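Local coordinates for protein putative secreted endoglycosylceramidase (Rhodococcus hoagii, PDB 6JYZ) that probably hydrolyses the glycosidic bond that joins the sugar headgroup of galactosyl-type glycolipids to ceramide, as a member of glycoside hydrolase family 5, at residues D445-A450 against E470-T475; S429-A434 against I464-G469. One frame throughout, in Å; residues are numbered along the deposited sequence.

Both contacts lie in the C-terminal β-sandwich. From the N terminus the chain passes 429-434, 445-450, 464-469 and 470-475. Contact 2 joins the first of these to the third and closes a loop of 29 residues. Contact 1 joins the second to the fourth and closes one of 19. The two closures therefore cross. Contact 2 belongs to the sheet in which strand 431-437 pairs with 460-467. Contact 1 belongs to the sheet that runs 416-420, 423-428, 471-475, 444-447. The chain changes sheet at corners around 429-430 and 468-470, and also through 448-450. The contacts touch: Tyr471 CD1 packs on Ile432 CD1 at 3.6 Å, and Ala450 N probably bonds to Glu466 O.

Contact 1: D445-A450 against E470-T475; sequences DTVNVA and EYSVTT
Asp445 and Thr474 form an antiparallel hydrogen-bonded pair. Asp445 N donates to Thr474 O at 2.8 Å, and Thr474 N donates back to Asp445 O. Two residues further on, Val447 and Ser472 repeat the pattern. Here Ser472 N donates to Val447 O at 3.1 Å. Thr446 and Val473 make the non-hydrogen-bonded pair between them. Their side chains lie alongside each other, with Thr446 CG2 4.2 Å from Val473 CG1. On the other face, Ser472 OG comes against Val447 CB at 3.5 Å.

Past Val447 the backbone of Asn448 adopts a left-handed conformation, and the side chain takes over the pairing. With CG anti to the carbonyl carbon (chi1 -50°), Asn448 ND2 bonds to Glu470 O at 3.0 Å. The acceptor lies near the amide plane, but ND2 sits above the carbonyl plane, 40° out of it. A water also donates to Glu470 O and to Asn448 O, so it bridges the two segments. A second water donates to Asp445 O at 2.8 Å and bonds to both Ser472 OG and Thr474 OG1. Asp445 O is thus gripped by this water and by Thr474 N.

Val449 CG2 rests on Tyr471 CB at 4.0 Å and also meets Val473 CG2. Tyr471 CG sits between its backbone N and carbonyl carbon (chi1 65°), and the ring leads away from 445-450. Its hydroxyl bonds to Pro414 O. From strand 431-437 of the facing sheet, Ile432 packs against Val449 and Tyr471, and Tyr436 against Val473. Phe424, on strand 423-428 at the other edge of 471-475, also touches Val473. The arrangement is that of an edge strand, 444-447, paired antiparallel with the interior strand 471-475 in one sheet of a β-sandwich, with Val449, Tyr471 and Val473 turned to the facing sheet.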
loop_
_atom_site.group_PDB
_atom_site.type_symbol
_atom_site.label_atom_id
_atom_site.label_comp_id
_atom_site.label_asym_id
_atom_site.label_seq_id
_atom_site.Cartn_x
_atom_site.Cartn_y
_atom_site.Cartn_z
ATOM N N ASP A 445 -0.954 27.434 18.091
ATOM C CA ASP A 445 -1.091 27.547 19.535
ATOM C C ASP A 445 -0.647 26.228 20.117
ATOM O O ASP A 445 -1.209 25.163 19.809
ATOM C CB ASP A 445 -2.556 27.711 20.027
ATOM C CG ASP A 445 -2.735 27.915 21.544
ATOM O OD1 ASP A 445 -1.716 28.015 22.274
ATOM O OD2 ASP A 445 -3.888 28.012 22.018
ATOM N N THR A 446 0.445 26.224 20.869
ATOM C CA THR A 446 1.032 25.045 21.410
ATOM C C THR A 446 0.902 24.930 22.925
ATOM O O THR A 446 1.824 25.427 23.664
ATOM C CB THR A 446 2.522 25.001 21.136
ATOM O OG1 THR A 446 3.139 26.253 21.551
ATOM C CG2 THR A 446 2.808 24.884 19.665
ATOM N N VAL A 447 -0.064 24.204 23.424
ATOM C CA VAL A 447 -0.366 24.174 24.843
ATOM C C VAL A 447 0.383 23.041 25.471
ATOM O O VAL A 447 0.145 21.855 25.142
ATOM C CB VAL A 447 -1.881 24.030 25.067
ATOM C CG1 VAL A 447 -2.193 23.906 26.540
ATOM C CG2 VAL A 447 -2.599 25.177 24.400
ATOM N N ASN A 448 1.283 23.342 26.414
ATOM C CA ASN A 448 2.068 22.359 27.162
ATOM C C ASN A 448 3.029 21.590 26.293
ATOM O O ASN A 448 3.194 20.366 26.407
ATOM C CB ASN A 448 1.252 21.367 28.010
ATOM C CG ASN A 448 0.235 22.033 28.883
ATOM O OD1 ASN A 448 0.497 23.140 29.427
ATOM N ND2 ASN A 448 -0.923 21.452 29.116
ATOM N N VAL A 449 3.671 22.287 25.383
ATOM C CA VAL A 449 4.730 21.751 24.554
ATOM C C VAL A 449 5.990 22.580 24.822
ATOM O O VAL A 449 5.978 23.788 24.513
ATOM C CB VAL A 449 4.339 21.744 23.075
ATOM C CG1 VAL A 449 5.448 21.029 22.276
ATOM C CG2 VAL A 449 2.975 21.052 22.893
ATOM N N ALA A 450 7.037 21.921 25.334
ATOM C CA ALA A 450 8.309 22.600 25.609
ATOM C C ALA A 450 9.211 22.517 24.406
ATOM O O ALA A 450 9.189 21.592 23.616
ATOM C CB ALA A 450 8.963 21.916 26.772
ATOM N N GLU A 470 -0.997 16.303 29.255
ATOM C CA GLU A 470 -1.927 16.775 28.248
ATOM C C GLU A 470 -1.233 17.800 27.377
ATOM O O GLU A 470 -0.551 18.721 27.916
ATOM C CB GLU A 470 -3.140 17.442 28.880
ATOM C CG GLU A 470 -4.110 16.481 29.552
ATOM C CD GLU A 470 -5.454 17.131 29.914
ATOM O OE1 GLU A 470 -5.558 18.368 29.878
ATOM O OE2 GLU A 470 -6.362 16.369 30.246
ATOM N N TYR A 471 -1.495 17.843 26.098
ATOM C CA TYR A 471 -0.965 18.833 25.199
ATOM C C TYR A 471 -1.847 19.043 23.990
ATOM O O TYR A 471 -2.674 18.150 23.689
ATOM C CB TYR A 471 0.451 18.482 24.732
ATOM C CG TYR A 471 0.474 17.201 23.897
ATOM C CD1 TYR A 471 0.279 17.253 22.503
ATOM C CD2 TYR A 471 0.597 15.974 24.506
ATOM C CE1 TYR A 471 0.166 16.059 21.777
ATOM C CE2 TYR A 471 0.529 14.772 23.779
ATOM C CZ TYR A 471 0.281 14.857 22.434
ATOM O OH TYR A 471 0.239 13.649 21.721
ATOM N N SER A 472 -1.689 20.126 23.294
ATOM C CA SER A 472 -2.375 20.294 22.031
ATOM C C SER A 472 -1.544 21.185 21.156
ATOM O O SER A 472 -0.769 22.048 21.620
ATOM C CB SER A 472 -3.786 20.787 22.184
ATOM O OG SER A 472 -3.738 22.124 22.797
ATOM N N VAL A 473 -1.683 21.037 19.855
ATOM C CA VAL A 473 -1.042 21.871 18.862
ATOM C C VAL A 473 -2.098 22.216 17.848
ATOM O O VAL A 473 -2.559 21.310 17.090
ATOM C CB VAL A 473 0.183 21.223 18.166
ATOM C CG1 VAL A 473 0.774 22.213 17.197
ATOM C CG2 VAL A 473 1.170 20.716 19.180
ATOM N N THR A 474 -2.593 23.448 17.790
ATOM C CA THR A 474 -3.747 23.783 16.969
ATOM C C THR A 474 -3.426 25.034 16.176
ATOM O O THR A 474 -2.515 25.846 16.425
ATOM C CB THR A 474 -5.080 23.599 17.749
ATOM O OG1 THR A 474 -5.083 24.497 18.828
ATOM C CG2 THR A 474 -5.360 22.271 18.438
ATOM N N THR A 475 -4.123 25.197 15.073
ATOM C CA THR A 475 -4.145 26.536 14.466
ATOM C C THR A 475 -4.939 27.566 15.277
ATOM O O THR A 475 -5.977 27.316 15.916
ATOM C CB THR A 475 -4.720 26.504 13.059
ATOM O OG1 THR A 475 -6.046 26.077 13.224
ATOM C CG2 THR A 475 -4.099 25.358 12.276
HETATM O O HOH W 1 -3.543 24.167 21.014
HETATM O O HOH W 2 2.536 18.292 27.998
#

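Contact 2: S429-A434 against I464-G469. With IPA (isopropyl alcohol), chain C.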
loop_
_atom_site.group_PDB
_atom_site.type_symbol
_atom_site.label_atom_id
_atom_site.label_comp_id
_atom_site.label_asym_id
_atom_site.label_seq_id
_atom_site.Cartn_x
_atom_site.Cartn_y
_atom_site.Cartn_z
ATOM N N SER A 429 4.011 11.486 27.274
ATOM C CA SER A 429 5.359 12.022 27.482
ATOM C C SER A 429 6.240 11.644 26.320
ATOM O O SER A 429 6.323 10.459 26.005
ATOM C CB SER A 429 5.979 11.593 28.836
ATOM O OG SER A 429 5.173 12.144 29.876
ATOM N N GLY A 430 6.875 12.609 25.681
ATOM C CA GLY A 430 7.840 12.307 24.627
ATOM C C GLY A 430 7.830 13.404 23.571
ATOM O O GLY A 430 7.194 14.453 23.725
ATOM N N ARG A 431 8.546 13.153 22.503
ATOM C CA ARG A 431 8.748 14.144 21.462
ATOM C C ARG A 431 7.643 14.116 20.406
ATOM O O ARG A 431 7.364 13.072 19.777
ATOM C CB ARG A 431 10.088 13.888 20.765
ATOM C CG ARG A 431 10.415 14.888 19.673
ATOM C CD ARG A 431 11.725 14.515 18.980
ATOM N NE ARG A 431 12.788 14.602 19.961
ATOM C CZ ARG A 431 13.757 15.508 19.921
ATOM N NH1 ARG A 431 13.794 16.407 18.954
ATOM N NH2 ARG A 431 14.691 15.509 20.852
ATOM N N ILE A 432 6.997 15.227 20.212
ATOM C CA ILE A 432 6.045 15.401 19.119
ATOM C C ILE A 432 6.791 15.698 17.847
ATOM O O ILE A 432 7.701 16.568 17.850
ATOM C CB ILE A 432 5.130 16.598 19.443
ATOM C CG1 ILE A 432 4.248 16.265 20.646
ATOM C CG2 ILE A 432 4.261 16.962 18.245
ATOM C CD1 ILE A 432 3.663 17.506 21.361
ATOM N N GLU A 433 6.416 15.085 16.713
ATOM C CA GLU A 433 6.918 15.449 15.418
ATOM C C GLU A 433 5.770 15.633 14.462
ATOM O O GLU A 433 4.935 14.696 14.336
ATOM C CB GLU A 433 7.824 14.370 14.865
ATOM C CG GLU A 433 9.073 14.221 15.717
ATOM C CD GLU A 433 10.051 13.154 15.215
ATOM O OE1 GLU A 433 10.327 13.099 13.989
ATOM O OE2 GLU A 433 10.627 12.476 16.069
ATOM N N ALA A 434 5.627 16.767 13.818
ATOM C CA ALA A 434 4.480 17.029 12.959
ATOM C C ALA A 434 4.908 17.683 11.664
ATOM O O ALA A 434 5.962 18.382 11.611
ATOM C CB ALA A 434 3.417 17.807 13.674
ATOM N N ILE A 464 8.887 20.124 15.994
ATOM C CA ILE A 464 9.251 19.275 17.103
ATOM C C ILE A 464 8.957 19.971 18.387
ATOM O O ILE A 464 8.928 21.204 18.474
ATOM C CB ILE A 464 10.727 18.845 17.018
ATOM C CG1 ILE A 464 11.091 18.166 15.700
ATOM C CG2 ILE A 464 11.148 17.994 18.196
ATOM C CD1 ILE A 464 10.725 16.734 15.591
ATOM N N GLY A 465 8.671 19.232 19.427
ATOM C CA GLY A 465 8.525 19.757 20.755
ATOM C C GLY A 465 8.337 18.648 21.762
ATOM O O GLY A 465 8.227 17.478 21.351
ATOM N N GLU A 466 8.394 18.904 23.039
ATOM C CA GLU A 466 8.324 17.880 24.060
ATOM C C GLU A 466 7.062 18.009 24.885
ATOM O O GLU A 466 6.780 19.077 25.443
ATOM C CB GLU A 466 9.504 18.038 25.052
ATOM C CG GLU A 466 9.736 16.796 25.916
ATOM C CD GLU A 466 10.224 15.499 25.261
ATOM O OE1 GLU A 466 10.657 15.541 24.094
ATOM O OE2 GLU A 466 10.175 14.431 25.936
ATOM N N ALA A 467 6.347 16.879 25.064
ATOM C CA ALA A 467 5.147 16.810 25.874
ATOM C C ALA A 467 5.463 16.042 27.143
ATOM O O ALA A 467 6.323 15.148 27.122
ATOM C CB ALA A 467 4.041 16.098 25.073
ATOM N N ALA A 468 4.685 16.309 28.195
ATOM C CA ALA A 468 4.828 15.614 29.470
ATOM C C ALA A 468 3.497 15.600 30.190
ATOM O O ALA A 468 3.355 15.903 31.365
ATOM C CB ALA A 468 5.920 16.298 30.272
ATOM N N GLY A 469 2.428 15.227 29.493
ATOM C CA GLY A 469 1.074 15.260 30.035
ATOM C C GLY A 469 0.100 15.660 28.917
ATOM O O GLY A 469 0.375 15.400 27.724
HETATM C C1 IPA C . 7.432 9.150 12.483
HETATM C C2 IPA C . 8.641 9.920 13.025
HETATM C C3 IPA C . 9.960 9.292 12.715
HETATM O O2 IPA C . 8.703 11.218 12.422
#
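Ile464 lies over the aliphatic part of Arg431, its CG2 branch 3.5 Å from Arg431 CG. The two side chains cross, and the Arg431 chain is bent at chi3, which brings NH1 obliquely up to the same methyl. Glu433 lies alongside Ile464 on this face. Its OE1 accepts a hydrogen bond of 2.9 Å from O2 of an isopropyl alcohol, probably from the crystallisation liquor. Salt bridges to Arg38 and Arg462 also hold this carboxylate, and Arg411 bonds to the same alcohol. The CA of Ile464 makes a CA-H...O contact with Ile432 O at 3.2 Å.

Gly465 pairs with Ile432. Its O accepts from Ile432 N at 2.8 Å, and its N donates to Ile432 O over a longer 3.2 Å. These strands are antiparallel neighbours in one sheet of the C-terminal β-sandwich. Strand 409-414 flanks 431-437 on its other edge, and 452-457 flanks 460-467.

Glu466 turns back toward the neighbouring strand. CG is anti to the backbone N (chi1 -164°), and the bend at chi2 (67°) lays the carboxylate against the Gly430-Arg431 backbone. OE2 comes within 3.4 Å of Gly430 CA, and OE1 rests near Arg431 CA. Arg431 NE stays 4.7 Å from Glu466 OE1, so any attraction between the charges would act without direct contact.

Ala467 N donates almost straight to Gly430 O (178° at the hydrogen), while Ala467 O receives Gly430 N. Gly430 has backbone angles at which a side chain would press on the carbonyl oxygen of Ser429. Ala467 CB points to the other face and meets Ile432 CD1 at 4.0 Å; Pro414 touches both side chains. At Ala468 and Gly469 the chain turns its corner, with Ser429 OG set against Ala468 CA.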